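PDB 3ESL: spindle assembly checkpoint serine/threonine-protein kinase BUB1 from Saccharomyces cerevisiae, which acts as a kinase in spindle assembly checkpoint signalling, delaying anaphase until chromosomes are bioriented on the spindle. Local coordinates for residues A[114-117]-A[118-121]; A[9-12]-A[13-17]. All coordinates share one frame; numbering follows the deposited sequence.

Overall arrangement
Both contacts are local, each made along one helix of the conserved N-terminal domain of BUB1. Interaction 2 (9-12 with 13-17) lies on helix 4-21 and comes first in the chain. Interaction 1 (114-117 with 118-121) starts at the N-cap of helix 115-127 and covers its first turns. They sit on opposite sides of the chain's centre, with their own centres 34 Å apart and their nearest atoms about 22 Å apart. Interaction 1 is buried among several helices. Interaction 2 is a surface contact, facing helix 29-47 on one side. Both belong to the Mad3/BUB1 homology region, a member of the TPR clan. This chain holds no kinase domain, so neither contact belongs to an active site.

Interaction 1 of 2, residues A[114-117]-A[118-121]; sequences LSLF and YEEF
Phe117, Tyr118 and Phe121 form a buried aromatic cluster at the start of helix 115-127. The Phe117 edge points at the face of Tyr118 in a T-shaped pair, with centroids 5.1 Å apart and planes at 86°. Phe117 CD2 stands 3.7 Å above the Tyr118 plane, over the ring centre. Phe117 CG is anti to its backbone N (chi1 171°) and Tyr118 CG lies beside its own N, which brings the Phe117 edge over the Tyr118 face. One turn on, Phe121 lies alongside Phe117 and turns its edge to the Phe117 face. This pair is an offset edge-to-face stack with planes at 74°, and its closest atoms are Phe117 CZ and Phe121 CD2 at 3.7 Å.

The domain is all-helical and TPR-like, and the cluster packs against helix 95-108: Phe117 on Met105 and Phe106, Phe121 stacked with Phe102. Leu114 holds the N-cap position. Leu114 O accepts a hydrogen bond from Phe117 N at 3.0 Å and also meets the edge of the Tyr118 ring, 3.4 Å from Tyr118 CD2. The Tyr118 hydroxyl is hydrogen-bonded to Thr112 O and Asn144 ND2, which pin the far end of the ring.

On another side of the helix, Leu116 CD1 lies 3.7 Å from Glu120 CG, the two side chains lying side by side and pointing the same way. Glu119 extends past Ser115 O to a salt bridge with Arg151 and a hydrogen bond with Ser155 OG. Glu119 N donates to Ser115 O at 2.9 Å.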
# COMPACT_ATOMS: atom_id res chain seq x y z
N LEU A 114 10.63 -4.24 4.30
CA LEU A 114 10.60 -4.54 2.86
C LEU A 114 11.02 -3.36 1.99
O LEU A 114 10.47 -2.26 2.13
CB LEU A 114 9.19 -5.00 2.45
CG LEU A 114 8.70 -6.27 3.17
CD1 LEU A 114 7.27 -6.54 2.78
CD2 LEU A 114 9.61 -7.47 2.82
N SER A 115 11.96 -3.61 1.08
CA SER A 115 12.46 -2.56 0.16
C SER A 115 11.34 -1.85 -0.61
O SER A 115 11.39 -0.64 -0.81
CB SER A 115 13.45 -3.15 -0.84
OG SER A 115 14.61 -3.60 -0.18
N LEU A 116 10.34 -2.61 -1.05
CA LEU A 116 9.24 -2.06 -1.81
C LEU A 116 8.56 -0.90 -1.09
O LEU A 116 8.16 0.07 -1.73
CB LEU A 116 8.22 -3.16 -2.13
CG LEU A 116 7.04 -2.73 -3.01
CD1 LEU A 116 7.50 -2.25 -4.37
CD2 LEU A 116 6.03 -3.85 -3.12
N PHE A 117 8.45 -1.01 0.24
CA PHE A 117 7.79 0.04 1.01
C PHE A 117 8.54 1.36 0.82
O PHE A 117 7.94 2.39 0.47
CB PHE A 117 7.72 -0.32 2.50
CG PHE A 117 7.24 0.81 3.37
CD1 PHE A 117 5.88 1.04 3.55
CD2 PHE A 117 8.16 1.66 4.01
CE1 PHE A 117 5.44 2.11 4.35
CE2 PHE A 117 7.72 2.73 4.81
CZ PHE A 117 6.35 2.95 4.98
N TYR A 118 9.85 1.31 1.03
CA TYR A 118 10.66 2.52 0.92
C TYR A 118 10.74 3.03 -0.50
O TYR A 118 10.70 4.25 -0.72
CB TYR A 118 12.05 2.25 1.49
CG TYR A 118 11.97 1.90 2.95
CD1 TYR A 118 11.98 2.89 3.94
CD2 TYR A 118 11.87 0.57 3.35
CE1 TYR A 118 11.88 2.55 5.29
CE2 TYR A 118 11.78 0.23 4.70
CZ TYR A 118 11.79 1.21 5.65
OH TYR A 118 11.69 0.86 6.98
N GLU A 119 10.83 2.12 -1.47
CA GLU A 119 10.84 2.51 -2.89
C GLU A 119 9.59 3.28 -3.30
O GLU A 119 9.67 4.35 -3.93
CB GLU A 119 11.04 1.29 -3.80
CG GLU A 119 12.42 0.66 -3.64
CD GLU A 119 12.56 -0.69 -4.33
OE1 GLU A 119 11.56 -1.44 -4.41
OE2 GLU A 119 13.69 -1.01 -4.78
N GLU A 120 8.43 2.74 -2.94
CA GLU A 120 7.15 3.36 -3.28
C GLU A 120 6.89 4.67 -2.52
O GLU A 120 6.42 5.64 -3.12
CB GLU A 120 6.01 2.36 -3.08
CG GLU A 120 6.07 1.17 -4.06
CD GLU A 120 5.82 1.56 -5.51
OE1 GLU A 120 5.04 2.51 -5.78
OE2 GLU A 120 6.39 0.90 -6.41
N PHE A 121 7.20 4.68 -1.23
CA PHE A 121 7.02 5.87 -0.40
C PHE A 121 7.96 6.97 -0.93
O PHE A 121 7.54 8.12 -1.12
CB PHE A 121 7.32 5.51 1.06
CG PHE A 121 6.84 6.53 2.08
CD1 PHE A 121 6.28 7.75 1.69
CD2 PHE A 121 7.00 6.27 3.44
CE1 PHE A 121 5.86 8.69 2.65
CE2 PHE A 121 6.60 7.21 4.40
CZ PHE A 121 6.03 8.40 4.01

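Interaction 2 of 2, residues A[9-12]-A[13-17]; sequences NQTK and IAYEQ
The Tyr15 ring meets Thr11 along its CD2-CE2 side. Thr11 CG2 is 3.8 Å from Tyr15 CE2, and Thr11 O lies 3.5 Å from Tyr15 CD2, oblique to the ring. The ring also stacks with that of Tyr36 on helix 29-47. Thr11 and Tyr15 lie side by side, one helical turn apart. The Thr11 methyl is anti to its backbone N, which sends it toward the ring, while OG1 (chi1 -64°) turns to a hydrogen bond with Gln7 O. With an alanine in place of Tyr15, Tyr36 would probably lose its stacking partner and the Thr11 methyl its contact with the ring one turn on.

Glu16 CG rests 3.2 Å from Lys12 O, and Glu16 N bonds the same oxygen at 3.0 Å. The Lys12 chain bends at chi3 (77°), and its NZ is hydrogen-bonded to Tyr44 OH. The Glu16 carboxylate takes a salt bridge from Arg62 and a hydrogen bond with Tyr36 OH. Lys12 is thus tied to helix 29-47 and Glu16 to helices 29-47 and 49-67. Ile13 CG1 lies 3.4 Å from Asn9 O, the oxygen that also accepts a hydrogen bond from Ile13 N.

Adding Ala14 N to Gln10 O and Tyr15 N to Thr11 O gives the four successive i to i+4 bonds of a regular alpha-helix, here joined along one face to helix 29-47 in the TPR-like N-terminal domain.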
# COMPACT_ATOMS: atom_id res chain seq x y z
N ASN A 9 -22.21 -13.25 -10.86
CA ASN A 9 -22.87 -12.85 -9.62
C ASN A 9 -22.93 -13.92 -8.54
O ASN A 9 -22.84 -13.61 -7.35
CB ASN A 9 -24.26 -12.27 -9.87
CG ASN A 9 -24.25 -10.77 -9.91
OD1 ASN A 9 -24.47 -10.12 -8.89
ND2 ASN A 9 -23.95 -10.21 -11.07
N GLN A 10 -23.08 -15.17 -8.96
CA GLN A 10 -23.06 -16.28 -8.00
C GLN A 10 -21.67 -16.38 -7.38
O GLN A 10 -21.54 -16.65 -6.19
CB GLN A 10 -23.42 -17.60 -8.68
CG GLN A 10 -24.86 -17.62 -9.18
CD GLN A 10 -25.23 -18.91 -9.86
OE1 GLN A 10 -24.41 -19.54 -10.53
NE2 GLN A 10 -26.48 -19.31 -9.70
N THR A 11 -20.64 -16.16 -8.20
CA THR A 11 -19.26 -16.26 -7.73
C THR A 11 -18.99 -15.17 -6.69
O THR A 11 -18.37 -15.44 -5.66
CB THR A 11 -18.24 -16.20 -8.89
OG1 THR A 11 -18.40 -17.35 -9.73
CG2 THR A 11 -16.80 -16.22 -8.35
N LYS A 12 -19.50 -13.97 -6.96
CA LYS A 12 -19.39 -12.85 -6.02
C LYS A 12 -20.02 -13.20 -4.68
O LYS A 12 -19.41 -13.01 -3.62
CB LYS A 12 -20.01 -11.57 -6.60
CG LYS A 12 -19.93 -10.39 -5.65
CD LYS A 12 -20.35 -9.06 -6.29
CE LYS A 12 -21.86 -8.95 -6.41
NZ LYS A 12 -22.25 -7.59 -6.91
N ILE A 13 -21.24 -13.73 -4.71
CA ILE A 13 -21.92 -14.11 -3.48
C ILE A 13 -21.20 -15.26 -2.77
O ILE A 13 -21.13 -15.27 -1.54
CB ILE A 13 -23.42 -14.41 -3.73
CG1 ILE A 13 -24.12 -13.14 -4.24
CG2 ILE A 13 -24.08 -14.93 -2.45
CD1 ILE A 13 -25.55 -13.35 -4.72
N ALA A 14 -20.69 -16.22 -3.54
CA ALA A 14 -19.92 -17.33 -2.98
C ALA A 14 -18.71 -16.80 -2.18
O ALA A 14 -18.46 -17.24 -1.05
CB ALA A 14 -19.49 -18.31 -4.08
N TYR A 15 -17.98 -15.85 -2.76
CA TYR A 15 -16.83 -15.25 -2.06
C TYR A 15 -17.27 -14.47 -0.81
O TYR A 15 -16.65 -14.58 0.25
CB TYR A 15 -16.05 -14.35 -3.00
CG TYR A 15 -14.95 -15.06 -3.76
CD1 TYR A 15 -13.87 -15.65 -3.08
CD2 TYR A 15 -14.95 -15.12 -5.15
CE1 TYR A 15 -12.84 -16.29 -3.77
CE2 TYR A 15 -13.93 -15.78 -5.85
CZ TYR A 15 -12.88 -16.35 -5.14
OH TYR A 15 -11.86 -17.00 -5.81
N GLU A 16 -18.37 -13.74 -0.93
CA GLU A 16 -18.86 -12.94 0.19
C GLU A 16 -19.23 -13.84 1.36
O GLU A 16 -18.93 -13.52 2.51
CB GLU A 16 -20.04 -12.05 -0.23
CG GLU A 16 -19.67 -10.91 -1.18
CD GLU A 16 -18.92 -9.76 -0.50
OE1 GLU A 16 -18.97 -9.66 0.75
OE2 GLU A 16 -18.31 -8.94 -1.21
N GLN A 17 -19.86 -14.98 1.06
CA GLN A 17 -20.20 -15.97 2.09
C GLN A 17 -18.97 -16.58 2.74
O GLN A 17 -18.95 -16.79 3.95
CB GLN A 17 -21.09 -17.07 1.51
CG GLN A 17 -22.51 -16.61 1.22
CD GLN A 17 -23.35 -17.69 0.58
OE1 GLN A 17 -24.53 -17.48 0.28
NE2 GLN A 17 -22.76 -18.86 0.35